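Local coordinates for protein xyloglucan-specific endo-beta-1,4-glucanase GH12 (Aspergillus niveus, PDB 4NPR) that probably hydrolyses internal beta-1,4-glucosidic linkages of xyloglucan with retention of configuration, as a family 12 glycoside hydrolase, at residues A[42-47]-A[84-89]; A[54-59]-A[70-75]. All coordinates share one frame; numbering follows the deposited sequence.

Interaction 1: residues A[42-47]-A[84-89]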
loop_
_atom_site.group_PDB
_atom_site.type_symbol
_atom_site.label_atom_id
_atom_site.label_comp_id
_atom_site.label_asym_id
_atom_site.label_seq_id
_atom_site.Cartn_x
_atom_site.Cartn_y
_atom_site.Cartn_z
ATOM N N TYR A 42 8.771 -2.626 -7.119
ATOM C CA TYR A 42 9.503 -1.352 -7.094
ATOM C C TYR A 42 10.197 -1.165 -5.775
ATOM O O TYR A 42 9.641 -1.502 -4.759
ATOM C CB TYR A 42 8.534 -0.169 -7.201
ATOM C CG TYR A 42 7.810 0.002 -8.504
ATOM C CD1 TYR A 42 8.393 0.745 -9.553
ATOM C CD2 TYR A 42 6.515 -0.529 -8.697
ATOM C CE1 TYR A 42 7.720 0.947 -10.751
ATOM C CE2 TYR A 42 5.832 -0.335 -9.906
ATOM C CZ TYR A 42 6.439 0.411 -10.917
ATOM O OH TYR A 42 5.823 0.632 -12.114
ATOM N N ASN A 43 11.384 -0.590 -5.809
ATOM C CA ASN A 43 12.103 -0.148 -4.620
ATOM C C ASN A 43 11.558 1.255 -4.234
ATOM O O ASN A 43 11.160 1.483 -3.075
ATOM C CB ASN A 43 13.616 -0.121 -4.935
ATOM C CG ASN A 43 14.499 -0.225 -3.716
ATOM O OD1 ASN A 43 14.182 -0.857 -2.738
ATOM N ND2 ASN A 43 15.650 0.372 -3.811
ATOM N N ASN A 44 11.505 2.177 -5.201
ATOM C CA ASN A 44 10.732 3.425 -5.059
ATOM C C ASN A 44 11.105 4.199 -3.777
ATOM O O ASN A 44 10.301 4.398 -2.882
ATOM C CB ASN A 44 9.236 3.079 -5.128
ATOM C CG ASN A 44 8.316 4.296 -5.069
ATOM O OD1 ASN A 44 8.656 5.374 -5.490
ATOM N ND2 ASN A 44 7.119 4.092 -4.549
ATOM N N LEU A 45 12.348 4.646 -3.724
ATOM C CA LEU A 45 12.860 5.377 -2.584
ATOM C C LEU A 45 12.543 6.884 -2.698
ATOM O O LEU A 45 13.368 7.741 -2.437
ATOM C CB LEU A 45 14.371 5.156 -2.495
ATOM C CG LEU A 45 14.830 3.704 -2.429
ATOM C CD1 LEU A 45 16.303 3.599 -2.060
ATOM C CD2 LEU A 45 14.003 2.989 -1.378
ATOM N N TRP A 46 11.319 7.205 -3.077
ATOM C CA TRP A 46 10.977 8.588 -3.401
ATOM C C TRP A 46 11.327 9.589 -2.277
ATOM O O TRP A 46 11.560 10.757 -2.547
ATOM C CB TRP A 46 9.501 8.670 -3.781
ATOM C CG TRP A 46 8.534 8.415 -2.689
ATOM C CD1 TRP A 46 7.914 7.234 -2.415
ATOM C CD2 TRP A 46 8.042 9.357 -1.713
ATOM N NE1 TRP A 46 7.064 7.381 -1.331
ATOM C CE2 TRP A 46 7.134 8.669 -0.885
ATOM C CE3 TRP A 46 8.285 10.702 -1.465
ATOM C CZ2 TRP A 46 6.456 9.282 0.149
ATOM C CZ3 TRP A 46 7.601 11.320 -0.436
ATOM C CH2 TRP A 46 6.693 10.606 0.359
ATOM N N GLY A 47 11.408 9.121 -1.033
ATOM C CA GLY A 47 11.528 9.999 0.074
ATOM C C GLY A 47 12.871 9.964 0.723
ATOM O O GLY A 47 12.976 10.466 1.846
ATOM N N LYS A 84 10.064 7.612 3.759
ATOM C CA LYS A 84 11.233 7.543 2.970
ATOM C C LYS A 84 11.035 6.782 1.676
ATOM O O LYS A 84 11.831 6.930 0.752
ATOM C CB LYS A 84 12.361 6.867 3.766
ATOM C CG LYS A 84 12.604 7.431 5.171
ATOM C CD LYS A 84 12.642 8.947 5.121
ATOM C CE LYS A 84 13.179 9.463 6.420
ATOM N NZ LYS A 84 12.072 9.565 7.398
ATOM N N SER A 85 10.017 5.939 1.593
ATOM C CA SER A 85 9.885 5.068 0.433
ATOM C C SER A 85 8.559 4.311 0.414
ATOM O O SER A 85 7.745 4.363 1.341
ATOM C CB SER A 85 11.038 4.052 0.428
ATOM O OG SER A 85 10.975 3.184 1.586
ATOM N N PHE A 86 8.330 3.598 -0.672
ATOM C CA PHE A 86 7.176 2.783 -0.761
ATOM C C PHE A 86 7.452 1.681 -1.766
ATOM O O PHE A 86 6.921 1.692 -2.883
ATOM C CB PHE A 86 5.960 3.601 -1.179
ATOM C CG PHE A 86 4.729 2.764 -1.360
ATOM C CD1 PHE A 86 4.326 1.853 -0.346
ATOM C CD2 PHE A 86 3.991 2.829 -2.529
ATOM C CE1 PHE A 86 3.198 1.041 -0.509
ATOM C CE2 PHE A 86 2.843 2.032 -2.691
ATOM C CZ PHE A 86 2.456 1.125 -1.692
ATOM N N ALA A 87 8.308 0.742 -1.349
ATOM C CA ALA A 87 8.558 -0.459 -2.104
ATOM C C ALA A 87 7.288 -1.297 -2.025
ATOM O O ALA A 87 6.775 -1.539 -0.953
ATOM C CB ALA A 87 9.701 -1.232 -1.493
ATOM N N ASN A 88 6.833 -1.754 -3.184
ATOM C CA ASN A 88 5.535 -2.345 -3.352
ATOM C C ASN A 88 5.522 -3.193 -4.581
ATOM O O ASN A 88 6.311 -3.004 -5.515
ATOM C CB ASN A 88 4.478 -1.260 -3.541
ATOM C CG ASN A 88 4.665 -0.489 -4.827
ATOM O OD1 ASN A 88 3.985 -0.723 -5.828
ATOM N ND2 ASN A 88 5.607 0.433 -4.816
ATOM N N ALA A 89 4.597 -4.136 -4.594
ATOM C CA ALA A 89 4.208 -4.826 -5.821
ATOM C C ALA A 89 2.930 -4.154 -6.411
ATOM O O ALA A 89 1.919 -4.092 -5.742
ATOM C CB ALA A 89 3.930 -6.288 -5.520
#
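The indole of W46 brings its edge to F86, with F86 CB near the indole plane and 3.9 Å from W46 NE1. N44 CG lies at the edge of the same ring. On one face of the F86 phenyl sits N88 CB, 3.6 Å above the plane and displaced toward the rim. Y42 and N88 run side by side in the same direction, the phenol and amide planes only 18° apart, and N88 OD1 comes to 3.8 Å from Y42 CD2. W46 CG stands between its own N and carbonyl carbon (chi1 68°), which carries the indole back over the 84-89 segment although its CB does not head there.

The carbonyl of F86 is gripped by two amides. N44 ND2 donates to F86 O at 2.9 Å from above the carbonyl plane, whereas N88 ND2 reaches F86 O at 2.7 Å with a smaller tilt. Extending N44 with CG opposite the backbone N (chi1 -177°) delivers its amide across the gap, turned steeply against the F86 ring. Backbone bonds continue the pairing on both sides: F86 N to N44 O, G47 N to K84 O at 2.9 Å, and Y42 N to N88 O at 3.0 Å. Between N44 and G47, L45 centres an inverse gamma turn, and its CD2 packs on S85 CB at 3.6 Å. The arrangement prolongs the antiparallel course of strands 39-42 and 87-97 into irregular chain, where the connection to strand 53-64 departs from the larger sheet of the family 12 beta-jelly roll.

Interaction 2: residues A[54-59]-A[70-75]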
loop_
_atom_site.group_PDB
_atom_site.type_symbol
_atom_site.label_atom_id
_atom_site.label_comp_id
_atom_site.label_asym_id
_atom_site.label_seq_id
_atom_site.Cartn_x
_atom_site.Cartn_y
_atom_site.Cartn_z
ATOM N N GLY A 54 20.689 6.298 5.805
ATOM C CA GLY A 54 20.000 5.023 5.543
ATOM C C GLY A 54 20.056 4.525 4.104
ATOM O O GLY A 54 20.566 5.191 3.212
ATOM N N SER A 55 19.519 3.337 3.870
ATOM C CA SER A 55 19.355 2.855 2.512
ATOM C C SER A 55 18.347 1.724 2.530
ATOM O O SER A 55 17.811 1.394 3.588
ATOM C CB SER A 55 20.694 2.434 1.888
ATOM O OG SER A 55 21.357 1.378 2.595
ATOM N N GLN A 56 18.064 1.152 1.369
ATOM C CA GLN A 56 17.060 0.118 1.271
ATOM C C GLN A 56 17.201 -0.637 -0.024
ATOM O O GLN A 56 17.323 -0.006 -1.053
ATOM C CB GLN A 56 15.664 0.749 1.316
ATOM C CG GLN A 56 14.494 -0.160 0.951
ATOM C CD GLN A 56 13.192 0.480 1.337
ATOM O OE1 GLN A 56 13.176 1.621 1.837
ATOM N NE2 GLN A 56 12.073 -0.240 1.121
ATOM N N CYS A 57 17.131 -1.975 0.078
ATOM C CA CYS A 57 17.184 -2.925 -1.046
ATOM C C CYS A 57 15.978 -3.842 -1.046
ATOM O O CYS A 57 15.534 -4.341 -0.009
ATOM C CB CYS A 57 18.432 -3.811 -0.972
ATOM S SG CYS A 57 19.971 -2.860 -0.885
ATOM N N THR A 58 15.463 -4.082 -2.235
ATOM C CA THR A 58 14.261 -4.872 -2.425
ATOM C C THR A 58 14.629 -6.138 -3.184
ATOM O O THR A 58 15.472 -6.117 -4.078
ATOM C CB THR A 58 13.221 -4.008 -3.163
ATOM O OG1 THR A 58 12.711 -3.051 -2.251
ATOM C CG2 THR A 58 12.055 -4.802 -3.679
ATOM N N THR A 59 14.009 -7.263 -2.842
ATOM C CA THR A 59 14.347 -8.538 -3.523
ATOM C C THR A 59 13.130 -9.292 -3.987
ATOM O O THR A 59 12.259 -9.613 -3.228
ATOM C CB THR A 59 15.163 -9.473 -2.595
ATOM O OG1 THR A 59 16.373 -8.815 -2.181
ATOM C CG2 THR A 59 15.504 -10.841 -3.293
ATOM N N TRP A 70 8.393 -11.836 -2.126
ATOM C CA TRP A 70 9.470 -10.852 -2.177
ATOM C C TRP A 70 9.770 -10.316 -0.808
ATOM O O TRP A 70 9.070 -10.665 0.162
ATOM C CB TRP A 70 9.118 -9.677 -3.094
ATOM C CG TRP A 70 7.890 -8.840 -2.698
ATOM C CD1 TRP A 70 6.567 -9.155 -2.903
ATOM C CD2 TRP A 70 7.890 -7.529 -2.094
ATOM N NE1 TRP A 70 5.751 -8.120 -2.462
ATOM C CE2 TRP A 70 6.543 -7.116 -1.968
ATOM C CE3 TRP A 70 8.893 -6.669 -1.660
ATOM C CZ2 TRP A 70 6.196 -5.884 -1.418
ATOM C CZ3 TRP A 70 8.544 -5.458 -1.116
ATOM C CH2 TRP A 70 7.220 -5.074 -0.992
ATOM N N ASN A 71 10.796 -9.456 -0.748
ATOM C CA ASN A 71 11.100 -8.709 0.456
ATOM C C ASN A 71 11.858 -7.419 0.224
ATOM O O ASN A 71 12.388 -7.144 -0.867
ATOM C CB ASN A 71 11.895 -9.571 1.442
ATOM C CG ASN A 71 13.349 -9.744 1.040
ATOM O OD1 ASN A 71 14.099 -8.762 0.862
ATOM N ND2 ASN A 71 13.771 -11.011 0.916
ATOM N N THR A 72 11.933 -6.639 1.285
ATOM C CA THR A 72 12.783 -5.500 1.279
ATOM C C THR A 72 13.457 -5.307 2.647
ATOM O O THR A 72 12.894 -5.665 3.678
ATOM C CB THR A 72 11.969 -4.269 0.848
ATOM O OG1 THR A 72 12.855 -3.166 0.664
ATOM C CG2 THR A 72 10.948 -3.894 1.872
ATOM N N LYS A 73 14.642 -4.703 2.629
ATOM C CA LYS A 73 15.463 -4.534 3.796
ATOM C C LYS A 73 15.917 -3.127 3.841
ATOM O O LYS A 73 16.270 -2.566 2.809
ATOM C CB LYS A 73 16.680 -5.427 3.675
ATOM C CG LYS A 73 16.274 -6.886 3.619
ATOM C CD LYS A 73 17.410 -7.877 3.473
ATOM C CE LYS A 73 16.853 -9.273 3.751
ATOM N NZ LYS A 73 17.400 -10.270 2.794
ATOM N N TRP A 74 15.956 -2.546 5.033
ATOM C CA TRP A 74 16.205 -1.133 5.125
ATOM C C TRP A 74 16.642 -0.662 6.482
ATOM O O TRP A 74 16.367 -1.292 7.487
ATOM C CB TRP A 74 14.957 -0.315 4.666
ATOM C CG TRP A 74 13.645 -0.548 5.425
ATOM C CD1 TRP A 74 12.627 -1.394 5.062
ATOM C CD2 TRP A 74 13.211 0.088 6.641
ATOM N NE1 TRP A 74 11.600 -1.339 5.975
ATOM C CE2 TRP A 74 11.933 -0.444 6.961
ATOM C CE3 TRP A 74 13.761 1.051 7.470
ATOM C CZ2 TRP A 74 11.203 -0.029 8.065
ATOM C CZ3 TRP A 74 13.030 1.458 8.604
ATOM C CH2 TRP A 74 11.766 0.909 8.885
ATOM N N SER A 75 17.351 0.462 6.482
ATOM C CA SER A 75 17.532 1.264 7.661
ATOM C C SER A 75 17.391 2.701 7.215
ATOM O O SER A 75 17.926 3.070 6.172
ATOM C CB SER A 75 18.932 1.090 8.229
ATOM O OG SER A 75 19.179 -0.262 8.566
HETATM O O HOH W 1 16.067 -7.385 -0.234
#
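T72 OG1 is the meeting point of three groups of the neighbouring strand: Q56 NE2 donates to it at 3.1 Å, C57 O lies 3.0 Å away, and T58 OG1 is 2.9 Å from T72 OG1. T72 holds OG1 opposite its backbone N (chi1 -172°), which carries the oxygen across to the facing strand. Q56, extended throughout, crosses T72 at a slant and runs alongside W74, with the amide and indole planes 36° from each other; Q56 CB lies 3.6 Å from W74 CB. The Q56 amide is fixed at both ends, because OE1 is hydrogen-bonded to S85 OG and W76 NE1. T58 OG1 likewise has a second partner, N43 OD1, while T58 CG2 approaches W70 CE3 at 4.2 Å.

The opposite face of the sheet carries C57, T59, N71 and K73. Here T59 and N71 lie side by side, T59 CB 3.7 Å from N71 OD1, and a water donates to both N71 OD1 and C57 O. C57 O also accepts K73 N, and C57 is joined by a disulfide to C28, tying this strand to the N-terminal part of the chain. Paired backbone bonds link S55 with S75, C57 with K73 and T59 with N71; the T59 N to N71 O bond, 2.6 Å long, is nearly straight at 172°. Non-hydrogen-bonded pairs Q56-W74 and T58-T72 alternate with these, giving a regular antiparallel beta hairpin, strands 53-64 and 67-77, in the smaller sheet of the beta-jelly roll. Its face bearing Q56, T72 and W74 packs against strand 215-226 of the larger sheet.

In the fold
Interaction 2 is regular hairpin pairing within the six-stranded sheet, with one face turned inward and the other, around C57 and K73, lying toward the surface. Interaction 1 is mostly buried and lies at the end of strands 39-42 and 87-97 of the larger sheet, mostly in irregular chain, where asparagine amides supplement the backbone bonds. Along the chain, 54-59 and 70-75 fall inside the loop closed by 42-47 and 84-89. The two contacts meet in the layer between the sheets through the side-chain hydrogen bonds of N43 and S85 to strand 53-64, and through L45 packing on Q56. Polar side chains therefore bridge the sandwich here alongside apolar contacts.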